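Local atomic coordinates of hypothetical protein Atu2144 (PDB entry 2ODF), a protein that is of unknown function but belongs to the N-formylglutamate amidohydrolase family, and so may be an amide-cleaving hydrolase related to zinc exopeptidases. Residues D26-C31 with E136-R141; V78-S83 with Y87-P92; V150-S155 with T207-L212; H213-P216 with L220-M223. All coordinates share one frame; numbering follows the deposited sequence.

Contact 1 of 4, residues D26-C31 with E136-R141; sequences DVLLVC and EIIAER
Ile-137 is the first residue of 136-141 to touch strand 27-31, and it does so with its CG2 branch, 3.9 Å from Leu-28 CD1. That methyl stands anti to the backbone N of Ile-137, while its longer CG1 arm turns elsewhere, towards Val-78 of the next strand. One residue on, Ile-138 uses its other branch: CG1 comes within 3.5 Å of Leu-28 CD2, a close carbon contact, and the terminal CD1 follows along the same methyl at 4.0 Å. Leu-28 can serve both isoleucines because its extended first torsion (chi1 -179°) reaches CG out from the sheet and its two methyls then divide, CD1 meeting Ile-137 and CD2 chiefly Ile-138. A turn of helix after Ile-137, Arg-141 meets the strand through water instead. Its NH1 donates to two waters, one of which passes a hydrogen bond on to Val-27 O at 2.6 Å; the other lies in the guanidinium plane, 3.1 Å from Asp-26 O. Ile-137 CG2 sits 4.3 Å above the centre of the guanidinium face, and NH2 is held separately by Thr-76 OG1. Helix 116-143 therefore rests on the face of the alpha/beta sheet through branched aliphatic groups, with a hydrated arginine at the start of the strand. The direct contact is wholly apolar and has no directional bond, whereas the charged group reaches strand carbonyls by way of water.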
loop_
_atom_site.group_PDB
_atom_site.type_symbol
_atom_site.label_atom_id
_atom_site.label_comp_id
_atom_site.label_asym_id
_atom_site.label_seq_id
_atom_site.Cartn_x
_atom_site.Cartn_y
_atom_site.Cartn_z
ATOM N N ASP A 26 -10.141 -14.752 -23.642
ATOM C CA ASP A 26 -10.201 -13.303 -23.423
ATOM C C ASP A 26 -10.571 -12.934 -21.966
ATOM O O ASP A 26 -10.189 -11.867 -21.473
ATOM C CB ASP A 26 -11.247 -12.641 -24.342
ATOM C CG ASP A 26 -10.983 -12.857 -25.835
ATOM O OD1 ASP A 26 -9.803 -13.015 -26.254
ATOM O OD2 ASP A 26 -11.988 -12.854 -26.589
ATOM N N VAL A 27 -11.310 -13.798 -21.270
ATOM C CA VAL A 27 -11.749 -13.497 -19.908
ATOM C C VAL A 27 -10.595 -13.672 -18.880
ATOM O O VAL A 27 -9.835 -14.640 -18.933
ATOM C CB VAL A 27 -12.985 -14.337 -19.527
ATOM C CG1 VAL A 27 -13.295 -14.235 -18.076
ATOM C CG2 VAL A 27 -14.205 -13.888 -20.355
ATOM N N LEU A 28 -10.436 -12.683 -18.002
ATOM C CA LEU A 28 -9.488 -12.754 -16.877
ATOM C C LEU A 28 -10.313 -12.773 -15.604
ATOM O O LEU A 28 -10.999 -11.783 -15.264
ATOM C CB LEU A 28 -8.544 -11.550 -16.881
ATOM C CG LEU A 28 -7.459 -11.482 -15.778
ATOM C CD1 LEU A 28 -6.555 -12.725 -15.717
ATOM C CD2 LEU A 28 -6.610 -10.173 -15.881
ATOM N N LEU A 29 -10.310 -13.929 -14.947
ATOM C CA LEU A 29 -11.088 -14.149 -13.754
ATOM C C LEU A 29 -10.272 -13.730 -12.538
ATOM O O LEU A 29 -9.065 -14.032 -12.457
ATOM C CB LEU A 29 -11.493 -15.613 -13.631
ATOM C CG LEU A 29 -12.471 -16.150 -14.692
ATOM C CD1 LEU A 29 -12.399 -17.703 -14.861
ATOM C CD2 LEU A 29 -13.899 -15.655 -14.408
ATOM N N VAL A 30 -10.939 -13.029 -11.616
ATOM C CA VAL A 30 -10.332 -12.489 -10.383
ATOM C C VAL A 30 -11.214 -12.845 -9.177
ATOM O O VAL A 30 -12.428 -12.616 -9.192
ATOM C CB VAL A 30 -10.129 -10.950 -10.472
ATOM C CG1 VAL A 30 -9.497 -10.394 -9.167
ATOM C CG2 VAL A 30 -9.307 -10.599 -11.770
ATOM N N CYS A 31 -10.605 -13.398 -8.140
ATOM C CA CYS A 31 -11.333 -13.812 -6.943
ATOM C C CYS A 31 -10.593 -13.361 -5.686
ATOM O O CYS A 31 -9.710 -14.058 -5.181
ATOM C CB CYS A 31 -11.533 -15.338 -6.952
ATOM S SG CYS A 31 -12.705 -15.869 -5.734
ATOM N N GLU A 136 0.032 -6.801 -14.009
ATOM C CA GLU A 136 1.121 -7.327 -14.846
ATOM C C GLU A 136 0.565 -8.204 -15.982
ATOM O O GLU A 136 0.986 -8.083 -17.141
ATOM C CB GLU A 136 2.132 -8.081 -13.980
ATOM C CG GLU A 136 3.343 -8.617 -14.744
ATOM C CD GLU A 136 4.344 -9.317 -13.815
ATOM O OE1 GLU A 136 4.073 -9.371 -12.568
ATOM O OE2 GLU A 136 5.412 -9.754 -14.330
ATOM N N ILE A 137 -0.417 -9.035 -15.640
ATOM C CA ILE A 137 -1.084 -9.912 -16.590
ATOM C C ILE A 137 -1.847 -9.085 -17.633
ATOM O O ILE A 137 -1.759 -9.341 -18.843
ATOM C CB ILE A 137 -2.021 -10.907 -15.855
ATOM C CG1 ILE A 137 -1.166 -11.954 -15.095
ATOM C CG2 ILE A 137 -2.946 -11.606 -16.866
ATOM C CD1 ILE A 137 -1.889 -12.807 -14.082
ATOM N N ILE A 138 -2.614 -8.113 -17.178
ATOM C CA ILE A 138 -3.328 -7.227 -18.106
ATOM C C ILE A 138 -2.370 -6.478 -19.055
ATOM O O ILE A 138 -2.627 -6.431 -20.274
ATOM C CB ILE A 138 -4.249 -6.275 -17.384
ATOM C CG1 ILE A 138 -5.401 -7.047 -16.742
ATOM C CG2 ILE A 138 -4.792 -5.162 -18.370
ATOM C CD1 ILE A 138 -6.291 -6.184 -15.823
ATOM N N ALA A 139 -1.275 -5.922 -18.524
ATOM C CA ALA A 139 -0.294 -5.231 -19.358
ATOM C C ALA A 139 0.266 -6.187 -20.423
ATOM O O ALA A 139 0.405 -5.840 -21.583
ATOM C CB ALA A 139 0.831 -4.672 -18.505
ATOM N N GLU A 140 0.565 -7.407 -20.015
ATOM C CA GLU A 140 1.133 -8.380 -20.905
ATOM C C GLU A 140 0.128 -8.719 -22.030
ATOM O O GLU A 140 0.475 -8.705 -23.227
ATOM C CB GLU A 140 1.529 -9.609 -20.101
ATOM C CG GLU A 140 2.377 -10.564 -20.839
ATOM C CD GLU A 140 2.820 -11.721 -19.970
ATOM O OE1 GLU A 140 1.937 -12.395 -19.350
ATOM O OE2 GLU A 140 4.059 -11.945 -19.918
ATOM N N ARG A 141 -1.114 -8.998 -21.653
ATOM C CA ARG A 141 -2.178 -9.248 -22.653
ATOM C C ARG A 141 -2.283 -8.079 -23.655
ATOM O O ARG A 141 -2.383 -8.264 -24.883
ATOM C CB ARG A 141 -3.518 -9.484 -21.949
ATOM C CG ARG A 141 -3.635 -10.768 -21.119
ATOM C CD ARG A 141 -3.540 -12.042 -21.920
ATOM N NE ARG A 141 -3.216 -13.203 -21.068
ATOM C CZ ARG A 141 -4.090 -13.867 -20.322
ATOM N NH1 ARG A 141 -5.360 -13.510 -20.295
ATOM N NH2 ARG A 141 -3.697 -14.899 -19.588
HETATM O O HOH W 1 -7.141 -11.945 -21.858
HETATM O O HOH W 2 -7.541 -15.607 -19.841
#

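Contact 2 of 4, residues V78-S83 with Y87-P92; sequences VYQRFS and YDCNRP
A loop running out of strand 77-80 folds back on itself where Ser-83 meets Tyr-87, and goes on directly into an Asx turn combined with a type I beta turn. The closing bond is weak: Tyr-87 N reaches Ser-83 O over 3.4 Å, although the N-H points nearly straight at it (166°). Beside it a water bridges the two arms of the loop, 2.8 Å from Phe-82 O and 2.7 Å from Tyr-87 O; it also has other acceptors nearby, so its two protons may be shared among them. Side chains meet one step further in, where Cys-89 SG packs 4.1 Å from Gln-80 CG; with CG anti to the backbone N (chi1 180°), the glutamine sends this methylene toward the sulfur. The turn is fastened from within. Asp-88 OD1 accepts Asn-90 N at 3.0 Å, from the anti side and 30° out of the carboxylate plane, and Asp-88 O takes Arg-91 N. Tyr-87 OH donates to Arg-91 O at 2.9 Å, tying the ring to the far end of the turn. Asp-88 is itself steadied by His-33 and by a salt bridge to Arg-84. Gln-80 packs on Leu-126 and Phe-130 of helix 116-143, whose His-131 also donates to Cys-89 O, while Asn-90 reaches across to the start of helix 208-213.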
loop_
_atom_site.group_PDB
_atom_site.type_symbol
_atom_site.label_atom_id
_atom_site.label_comp_id
_atom_site.label_asym_id
_atom_site.label_seq_id
_atom_site.Cartn_x
_atom_site.Cartn_y
_atom_site.Cartn_z
ATOM N N VAL A 78 -6.785 -15.357 -11.305
ATOM C CA VAL A 78 -5.923 -14.798 -10.265
ATOM C C VAL A 78 -6.729 -14.716 -8.995
ATOM O O VAL A 78 -7.827 -14.151 -8.985
ATOM C CB VAL A 78 -5.413 -13.403 -10.607
ATOM C CG1 VAL A 78 -4.449 -12.895 -9.497
ATOM C CG2 VAL A 78 -4.734 -13.409 -11.960
ATOM N N TYR A 79 -6.186 -15.284 -7.921
ATOM C CA TYR A 79 -6.911 -15.344 -6.673
ATOM C C TYR A 79 -5.972 -15.098 -5.476
ATOM O O TYR A 79 -4.750 -15.310 -5.545
ATOM C CB TYR A 79 -7.708 -16.636 -6.552
ATOM C CG TYR A 79 -6.895 -17.899 -6.392
ATOM C CD1 TYR A 79 -6.335 -18.537 -7.505
ATOM C CD2 TYR A 79 -6.706 -18.473 -5.151
ATOM C CE1 TYR A 79 -5.593 -19.696 -7.374
ATOM C CE2 TYR A 79 -5.961 -19.661 -5.015
ATOM C CZ TYR A 79 -5.407 -20.253 -6.131
ATOM O OH TYR A 79 -4.653 -21.419 -6.019
ATOM N N GLN A 80 -6.580 -14.606 -4.412
ATOM C CA GLN A 80 -5.900 -14.321 -3.154
ATOM C C GLN A 80 -5.949 -15.563 -2.290
ATOM O O GLN A 80 -7.022 -16.166 -2.121
ATOM C CB GLN A 80 -6.632 -13.127 -2.533
ATOM C CG GLN A 80 -6.187 -12.585 -1.229
ATOM C CD GLN A 80 -4.678 -12.394 -1.050
ATOM O OE1 GLN A 80 -4.066 -11.416 -1.527
ATOM N NE2 GLN A 80 -4.103 -13.272 -0.283
ATOM N N ARG A 81 -4.794 -15.973 -1.770
ATOM C CA ARG A 81 -4.695 -17.211 -0.987
ATOM C C ARG A 81 -4.944 -17.060 0.526
ATOM O O ARG A 81 -4.958 -18.050 1.231
ATOM C CB ARG A 81 -3.342 -17.881 -1.269
ATOM C CG ARG A 81 -3.209 -18.276 -2.738
ATOM C CD ARG A 81 -1.968 -19.043 -3.036
ATOM N NE ARG A 81 -1.962 -20.349 -2.387
ATOM C CZ ARG A 81 -1.274 -20.646 -1.293
ATOM N NH1 ARG A 81 -0.509 -19.730 -0.702
ATOM N NH2 ARG A 81 -1.352 -21.878 -0.789
ATOM N N PHE A 82 -5.150 -15.831 1.005
ATOM C CA PHE A 82 -5.423 -15.561 2.411
ATOM C C PHE A 82 -6.639 -14.693 2.616
ATOM O O PHE A 82 -7.077 -13.979 1.697
ATOM C CB PHE A 82 -4.169 -14.943 3.092
ATOM C CG PHE A 82 -2.969 -15.849 3.005
ATOM C CD1 PHE A 82 -2.739 -16.813 3.964
ATOM C CD2 PHE A 82 -2.153 -15.810 1.889
ATOM C CE1 PHE A 82 -1.690 -17.696 3.824
ATOM C CE2 PHE A 82 -1.116 -16.663 1.754
ATOM C CZ PHE A 82 -0.879 -17.608 2.717
ATOM N N SER A 83 -7.180 -14.778 3.838
ATOM C CA SER A 83 -8.481 -14.250 4.179
ATOM C C SER A 83 -8.603 -12.747 4.071
ATOM O O SER A 83 -7.671 -11.986 4.458
ATOM C CB SER A 83 -8.851 -14.637 5.610
ATOM O OG SER A 83 -10.094 -14.080 5.982
ATOM N N TYR A 87 -6.673 -8.756 5.086
ATOM C CA TYR A 87 -6.735 -7.606 4.184
ATOM C C TYR A 87 -7.773 -7.920 3.111
ATOM O O TYR A 87 -7.639 -8.929 2.389
ATOM C CB TYR A 87 -5.366 -7.247 3.539
ATOM C CG TYR A 87 -5.440 -5.887 2.881
ATOM C CD1 TYR A 87 -6.243 -5.687 1.757
ATOM C CD2 TYR A 87 -4.795 -4.778 3.417
ATOM C CE1 TYR A 87 -6.387 -4.432 1.188
ATOM C CE2 TYR A 87 -4.929 -3.521 2.833
ATOM C CZ TYR A 87 -5.752 -3.355 1.719
ATOM O OH TYR A 87 -5.949 -2.113 1.117
ATOM N N ASP A 88 -8.794 -7.071 3.005
ATOM C CA ASP A 88 -9.814 -7.210 1.967
ATOM C C ASP A 88 -9.279 -6.579 0.692
ATOM O O ASP A 88 -9.278 -5.363 0.539
ATOM C CB ASP A 88 -11.141 -6.557 2.385
ATOM C CG ASP A 88 -12.278 -6.875 1.416
ATOM O OD1 ASP A 88 -11.989 -7.200 0.238
ATOM O OD2 ASP A 88 -13.449 -6.812 1.840
ATOM N N CYS A 89 -8.799 -7.422 -0.217
ATOM C CA CYS A 89 -8.137 -6.924 -1.423
ATOM C C CYS A 89 -9.077 -6.176 -2.370
ATOM O O CYS A 89 -8.613 -5.549 -3.321
ATOM C CB CYS A 89 -7.426 -8.049 -2.130
ATOM S SG CYS A 89 -5.928 -8.517 -1.307
ATOM N N ASN A 90 -10.380 -6.225 -2.112
ATOM C CA ASN A 90 -11.331 -5.408 -2.859
ATOM C C ASN A 90 -11.575 -4.067 -2.157
ATOM O O ASN A 90 -12.604 -3.464 -2.360
ATOM C CB ASN A 90 -12.680 -6.145 -3.041
ATOM C CG ASN A 90 -13.550 -5.529 -4.151
ATOM O OD1 ASN A 90 -13.048 -4.885 -5.064
ATOM N ND2 ASN A 90 -14.847 -5.767 -4.084
ATOM N N ARG A 91 -10.628 -3.620 -1.328
ATOM C CA ARG A 91 -10.702 -2.321 -0.645
ATOM C C ARG A 91 -9.329 -1.628 -0.647
ATOM O O ARG A 91 -8.318 -2.298 -0.466
ATOM C CB ARG A 91 -11.110 -2.503 0.801
ATOM C CG ARG A 91 -12.514 -3.057 0.985
ATOM C CD ARG A 91 -13.619 -2.124 0.532
ATOM N NE ARG A 91 -14.876 -2.769 0.879
ATOM C CZ ARG A 91 -16.015 -2.168 1.199
ATOM N NH1 ARG A 91 -16.148 -0.848 1.249
ATOM N NH2 ARG A 91 -17.056 -2.940 1.505
ATOM N N PRO A 92 -9.292 -0.301 -0.849
ATOM C CA PRO A 92 -8.031 0.407 -0.722
ATOM C C PRO A 92 -7.646 0.568 0.761
ATOM O O PRO A 92 -8.525 0.483 1.644
ATOM C CB PRO A 92 -8.339 1.761 -1.384
ATOM C CG PRO A 92 -9.783 1.951 -1.174
ATOM C CD PRO A 92 -10.383 0.603 -1.235
HETATM O O HOH W 3 -6.788 -11.251 1.405
#

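Contact 3 of 4, residues V150-S155 with T207-L212; sequences VVTIHS and THTLRL
Thr-152 faces Thr-209 and Leu-210 where the short helix 208-213 lies over one face of the central alpha/beta sheet. The helix runs nearly antiparallel to strand 149-156: over these segments the axes make 164° and approach to 9.6 Å. The direct contacts are apolar. Thr-152 CG2 is shared between Thr-209 CG2 at 3.9 Å and Leu-210 CD2 at 4.0 Å, and the two threonine side chains pass each other in opposite directions. Two residues back along the strand, Val-150 CG1 meets the same Leu-210 methyl more loosely, at 4.5 Å. Leu-210 sets off along the flank of the helix; CD1 continues the extended chain (chi2 -180°), and the other branch, CD2, turns to the strand. Polar interactions are directed away from this methyl layer. In Thr-209 the CG2 branch is anti to the backbone N and turned to the strand, which leaves OG1 on another side, where it bonds to Glu-32 OE2; the threonine thus meets apolar and acidic neighbours with separate branches. Its backbone N, in the first turn of the helix, is engaged by Asn-90 OD1. Charged contacts lie on the outward side: Arg-211 pairs through NE with Asp-174 and through NH1 with Glu-116 of the second subunit, whose carboxylate also takes a hydrogen bond from His-208 ND1, so the helix joins the sheet to the dimer interface. On that outward side Leu-212 CG stands 3.7 Å above one face of the His-208 ring, offset toward its rim.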
loop_
_atom_site.group_PDB
_atom_site.type_symbol
_atom_site.label_atom_id
_atom_site.label_comp_id
_atom_site.label_asym_id
_atom_site.label_seq_id
_atom_site.Cartn_x
_atom_site.Cartn_y
_atom_site.Cartn_z
ATOM N N VAL A 150 -12.467 -8.257 -17.781
ATOM C CA VAL A 150 -12.157 -8.435 -16.354
ATOM C C VAL A 150 -13.403 -8.890 -15.647
ATOM O O VAL A 150 -14.386 -8.171 -15.596
ATOM C CB VAL A 150 -11.597 -7.132 -15.724
ATOM C CG1 VAL A 150 -11.281 -7.318 -14.191
ATOM C CG2 VAL A 150 -10.358 -6.687 -16.501
ATOM N N VAL A 151 -13.351 -10.079 -15.059
ATOM C CA VAL A 151 -14.540 -10.648 -14.442
ATOM C C VAL A 151 -14.166 -11.053 -13.039
ATOM O O VAL A 151 -13.320 -11.921 -12.866
ATOM C CB VAL A 151 -15.052 -11.891 -15.210
ATOM C CG1 VAL A 151 -16.280 -12.491 -14.475
ATOM C CG2 VAL A 151 -15.374 -11.540 -16.683
ATOM N N THR A 152 -14.772 -10.420 -12.041
ATOM C CA THR A 152 -14.560 -10.823 -10.648
ATOM C C THR A 152 -15.722 -11.694 -10.133
ATOM O O THR A 152 -16.894 -11.522 -10.513
ATOM C CB THR A 152 -14.317 -9.619 -9.722
ATOM O OG1 THR A 152 -15.548 -8.983 -9.402
ATOM C CG2 THR A 152 -13.419 -8.566 -10.380
ATOM N N ILE A 153 -15.369 -12.646 -9.274
ATOM C CA ILE A 153 -16.322 -13.649 -8.782
ATOM C C ILE A 153 -16.420 -13.594 -7.270
ATOM O O ILE A 153 -15.416 -13.770 -6.556
ATOM C CB ILE A 153 -15.889 -15.099 -9.186
ATOM C CG1 ILE A 153 -15.660 -15.228 -10.699
ATOM C CG2 ILE A 153 -16.865 -16.127 -8.659
ATOM C CD1 ILE A 153 -16.877 -14.971 -11.584
ATOM N N HIS A 154 -17.641 -13.388 -6.787
ATOM C CA HIS A 154 -17.936 -13.216 -5.375
ATOM C C HIS A 154 -19.164 -14.060 -4.989
ATOM O O HIS A 154 -19.998 -14.405 -5.853
ATOM C CB HIS A 154 -18.272 -11.757 -5.058
ATOM C CG HIS A 154 -17.087 -10.839 -5.052
ATOM N ND1 HIS A 154 -16.395 -10.502 -6.197
ATOM C CD2 HIS A 154 -16.469 -10.196 -4.033
ATOM C CE1 HIS A 154 -15.417 -9.668 -5.879
ATOM N NE2 HIS A 154 -15.432 -9.481 -4.572
ATOM N N SER A 155 -19.286 -14.362 -3.700
ATOM C CA SER A 155 -20.539 -14.884 -3.154
ATOM C C SER A 155 -20.965 -14.056 -1.970
ATOM O O SER A 155 -20.150 -13.329 -1.342
ATOM C CB SER A 155 -20.472 -16.403 -2.800
ATOM O OG SER A 155 -19.689 -16.689 -1.649
ATOM N N THR A 207 -16.679 -2.012 -5.849
ATOM C CA THR A 207 -16.123 -2.074 -7.210
ATOM C C THR A 207 -14.657 -1.609 -7.291
ATOM O O THR A 207 -14.183 -1.242 -8.355
ATOM C CB THR A 207 -16.974 -1.295 -8.227
ATOM O OG1 THR A 207 -16.965 0.096 -7.882
ATOM C CG2 THR A 207 -18.395 -1.844 -8.233
ATOM N N HIS A 208 -13.917 -1.690 -6.178
ATOM C CA HIS A 208 -12.498 -1.262 -6.159
ATOM C C HIS A 208 -11.658 -1.922 -7.226
ATOM O O HIS A 208 -10.967 -1.256 -8.008
ATOM C CB HIS A 208 -11.902 -1.559 -4.764
ATOM C CG HIS A 208 -10.507 -1.057 -4.584
ATOM N ND1 HIS A 208 -10.127 0.225 -4.910
ATOM C CD2 HIS A 208 -9.396 -1.674 -4.125
ATOM C CE1 HIS A 208 -8.840 0.378 -4.634
ATOM N NE2 HIS A 208 -8.383 -0.758 -4.138
ATOM N N THR A 209 -11.671 -3.249 -7.267
ATOM C CA THR A 209 -10.897 -4.003 -8.251
ATOM C C THR A 209 -11.202 -3.585 -9.719
ATOM O O THR A 209 -10.301 -3.479 -10.555
ATOM C CB THR A 209 -11.103 -5.524 -8.011
ATOM O OG1 THR A 209 -10.577 -5.863 -6.700
ATOM C CG2 THR A 209 -10.439 -6.334 -9.100
ATOM N N LEU A 210 -12.471 -3.363 -10.025
ATOM C CA LEU A 210 -12.876 -2.849 -11.337
ATOM C C LEU A 210 -12.265 -1.432 -11.575
ATOM O O LEU A 210 -11.721 -1.147 -12.650
ATOM C CB LEU A 210 -14.402 -2.781 -11.433
ATOM C CG LEU A 210 -15.182 -4.094 -11.182
ATOM C CD1 LEU A 210 -16.707 -3.872 -11.321
ATOM C CD2 LEU A 210 -14.632 -5.198 -12.110
ATOM N N ARG A 211 -12.346 -0.582 -10.564
ATOM C CA ARG A 211 -11.755 0.760 -10.617
ATOM C C ARG A 211 -10.241 0.728 -10.842
ATOM O O ARG A 211 -9.721 1.590 -11.553
ATOM C CB ARG A 211 -12.088 1.596 -9.379
ATOM C CG ARG A 211 -13.555 1.952 -9.248
ATOM C CD ARG A 211 -13.871 2.806 -8.041
ATOM N NE ARG A 211 -15.290 3.155 -8.065
ATOM C CZ ARG A 211 -15.930 3.769 -7.084
ATOM N NH1 ARG A 211 -15.279 4.152 -5.989
ATOM N NH2 ARG A 211 -17.232 4.012 -7.210
ATOM N N LEU A 212 -9.537 -0.250 -10.262
ATOM C CA LEU A 212 -8.085 -0.363 -10.442
ATOM C C LEU A 212 -7.655 -0.893 -11.798
ATOM O O LEU A 212 -6.648 -0.444 -12.348
ATOM C CB LEU A 212 -7.470 -1.271 -9.371
ATOM C CG LEU A 212 -7.477 -0.819 -7.901
ATOM C CD1 LEU A 212 -6.562 -1.737 -7.089
ATOM C CD2 LEU A 212 -7.080 0.656 -7.766
#

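Contact 4 of 4, residues H213-P216 with L220-M223; sequences HALP and LNVM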
loop_
_atom_site.group_PDB
_atom_site.type_symbol
_atom_site.label_atom_id
_atom_site.label_comp_id
_atom_site.label_asym_id
_atom_site.label_seq_id
_atom_site.Cartn_x
_atom_site.Cartn_y
_atom_site.Cartn_z
ATOM N N HIS A 213 -8.391 -1.852 -12.337
ATOM C CA HIS A 213 -7.895 -2.658 -13.461
ATOM C C HIS A 213 -8.678 -2.567 -14.768
ATOM O O HIS A 213 -8.083 -2.738 -15.826
ATOM C CB HIS A 213 -7.834 -4.132 -13.042
ATOM C CG HIS A 213 -6.956 -4.381 -11.850
ATOM N ND1 HIS A 213 -5.592 -4.196 -11.889
ATOM C CD2 HIS A 213 -7.245 -4.818 -10.598
ATOM C CE1 HIS A 213 -5.078 -4.501 -10.705
ATOM N NE2 HIS A 213 -6.061 -4.858 -9.898
ATOM N N ALA A 214 -10.001 -2.407 -14.700
ATOM C CA ALA A 214 -10.840 -2.386 -15.896
ATOM C C ALA A 214 -11.032 -0.968 -16.436
ATOM O O ALA A 214 -10.778 -0.685 -17.613
ATOM C CB ALA A 214 -12.172 -2.999 -15.599
ATOM N N LEU A 215 -11.479 -0.075 -15.575
ATOM C CA LEU A 215 -11.893 1.265 -16.025
ATOM C C LEU A 215 -10.729 2.086 -16.628
ATOM O O LEU A 215 -10.900 2.736 -17.664
ATOM C CB LEU A 215 -12.564 2.016 -14.876
ATOM C CG LEU A 215 -13.788 1.379 -14.182
ATOM C CD1 LEU A 215 -14.418 2.378 -13.210
ATOM C CD2 LEU A 215 -14.802 0.808 -15.199
ATOM N N PRO A 216 -9.538 2.048 -15.998
ATOM C CA PRO A 216 -8.456 2.891 -16.527
ATOM C C PRO A 216 -7.992 2.502 -17.918
ATOM O O PRO A 216 -7.387 3.322 -18.587
ATOM C CB PRO A 216 -7.320 2.737 -15.487
ATOM C CG PRO A 216 -7.936 2.072 -14.300
ATOM C CD PRO A 216 -9.110 1.294 -14.810
ATOM N N LEU A 220 -13.856 -4.194 -20.988
ATOM C CA LEU A 220 -15.124 -4.762 -20.595
ATOM C C LEU A 220 -14.926 -5.426 -19.235
ATOM O O LEU A 220 -13.866 -6.009 -18.942
ATOM C CB LEU A 220 -15.611 -5.793 -21.623
ATOM C CG LEU A 220 -16.039 -5.311 -23.021
ATOM C CD1 LEU A 220 -16.269 -6.479 -24.003
ATOM C CD2 LEU A 220 -17.292 -4.447 -22.930
ATOM N N ASN A 221 -15.946 -5.356 -18.403
ATOM C CA ASN A 221 -15.807 -5.865 -17.068
ATOM C C ASN A 221 -17.121 -6.080 -16.379
ATOM O O ASN A 221 -18.107 -5.458 -16.697
ATOM C CB ASN A 221 -14.951 -4.900 -16.235
ATOM C CG ASN A 221 -15.574 -3.548 -16.092
ATOM O OD1 ASN A 221 -15.511 -2.693 -17.016
ATOM N ND2 ASN A 221 -16.160 -3.312 -14.938
ATOM N N VAL A 222 -17.109 -6.954 -15.399
ATOM C CA VAL A 222 -18.276 -7.147 -14.566
ATOM C C VAL A 222 -17.843 -7.811 -13.268
ATOM O O VAL A 222 -16.848 -8.516 -13.193
ATOM C CB VAL A 222 -19.355 -8.027 -15.295
ATOM C CG1 VAL A 222 -18.872 -9.525 -15.387
ATOM C CG2 VAL A 222 -20.697 -7.943 -14.606
ATOM N N MET A 223 -18.636 -7.599 -12.242
ATOM C CA MET A 223 -18.461 -8.281 -10.979
ATOM C C MET A 223 -19.707 -9.110 -10.775
ATOM O O MET A 223 -20.810 -8.604 -10.893
ATOM C CB MET A 223 -18.278 -7.223 -9.887
ATOM C CG MET A 223 -18.346 -7.679 -8.439
ATOM S SD MET A 223 -17.906 -6.385 -7.227
ATOM C CE MET A 223 -18.388 -7.267 -5.815
#
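Ala-214 and Asn-221 pack closely where the chain leaves helix 208-213, turns and enters strand 220-227. Their CB atoms are 3.4 Å apart, and the alanine methyl is also 3.5 Å from Asn-221 CG, so it lies over the face of the flat amide group. The backbones are correspondingly near, with CA of Ala-214 and CA of Asn-221 separated by 6.2 Å. Both CB bonds point into the contact. In Asn-221, CG stands between the backbone N and the carbonyl carbon (chi1 62°), which holds it over the backbone of its own strand, and the second torsion (chi2 -79°) then presents the flat side of the amide to the Ala-214 methyl. Leu-215 makes the looser half. Its side chain crosses that of Asn-221 at about a right angle, and CD2 stays 4.5 Å from Asn-221 CG. This leucine is partly exposed and leans also on the loop residues Asp-174, Asn-175 and Asp-176. Pro-216, further round the turn, lies at the surface and packs on Ala-117 of the second subunit. Away from the turn, Leu-220 and Val-222 point to the other face of the sheet, against helix 178-186, while His-213 at the helix end is bonded to His-131 of helix 116-143. The contact joins helix end to sheet by the fit of a small methyl against a planar amide. No hydrogen bond crosses between the segments, so what the two share directly is non-directional van der Waals packing.

Contacts 1, 3 and 4 follow one another across the central sheet, because strands 27-31, 149-156 and 220-227 are adjacent there. Contacts 3 and 4 are the nearest pair, their centres about 7 Å apart, and are joined by Val-150 N to Leu-220 O (2.9 Å). Contact 1, with its centre about 12 Å from that of contact 3, is tied to it by Val-30 N to Val-151 O, also 2.9 Å. Strand 77-80 of contact 2 flanks strand 27-31 on its other side, and the following loop crosses to helix 208-213, where Asn-90 OD1 meets Thr-209 N (3.1 Å). Contacts 2 and 3 thereby converge near Glu-32 and His-33, polar residues just beyond strand 27-31.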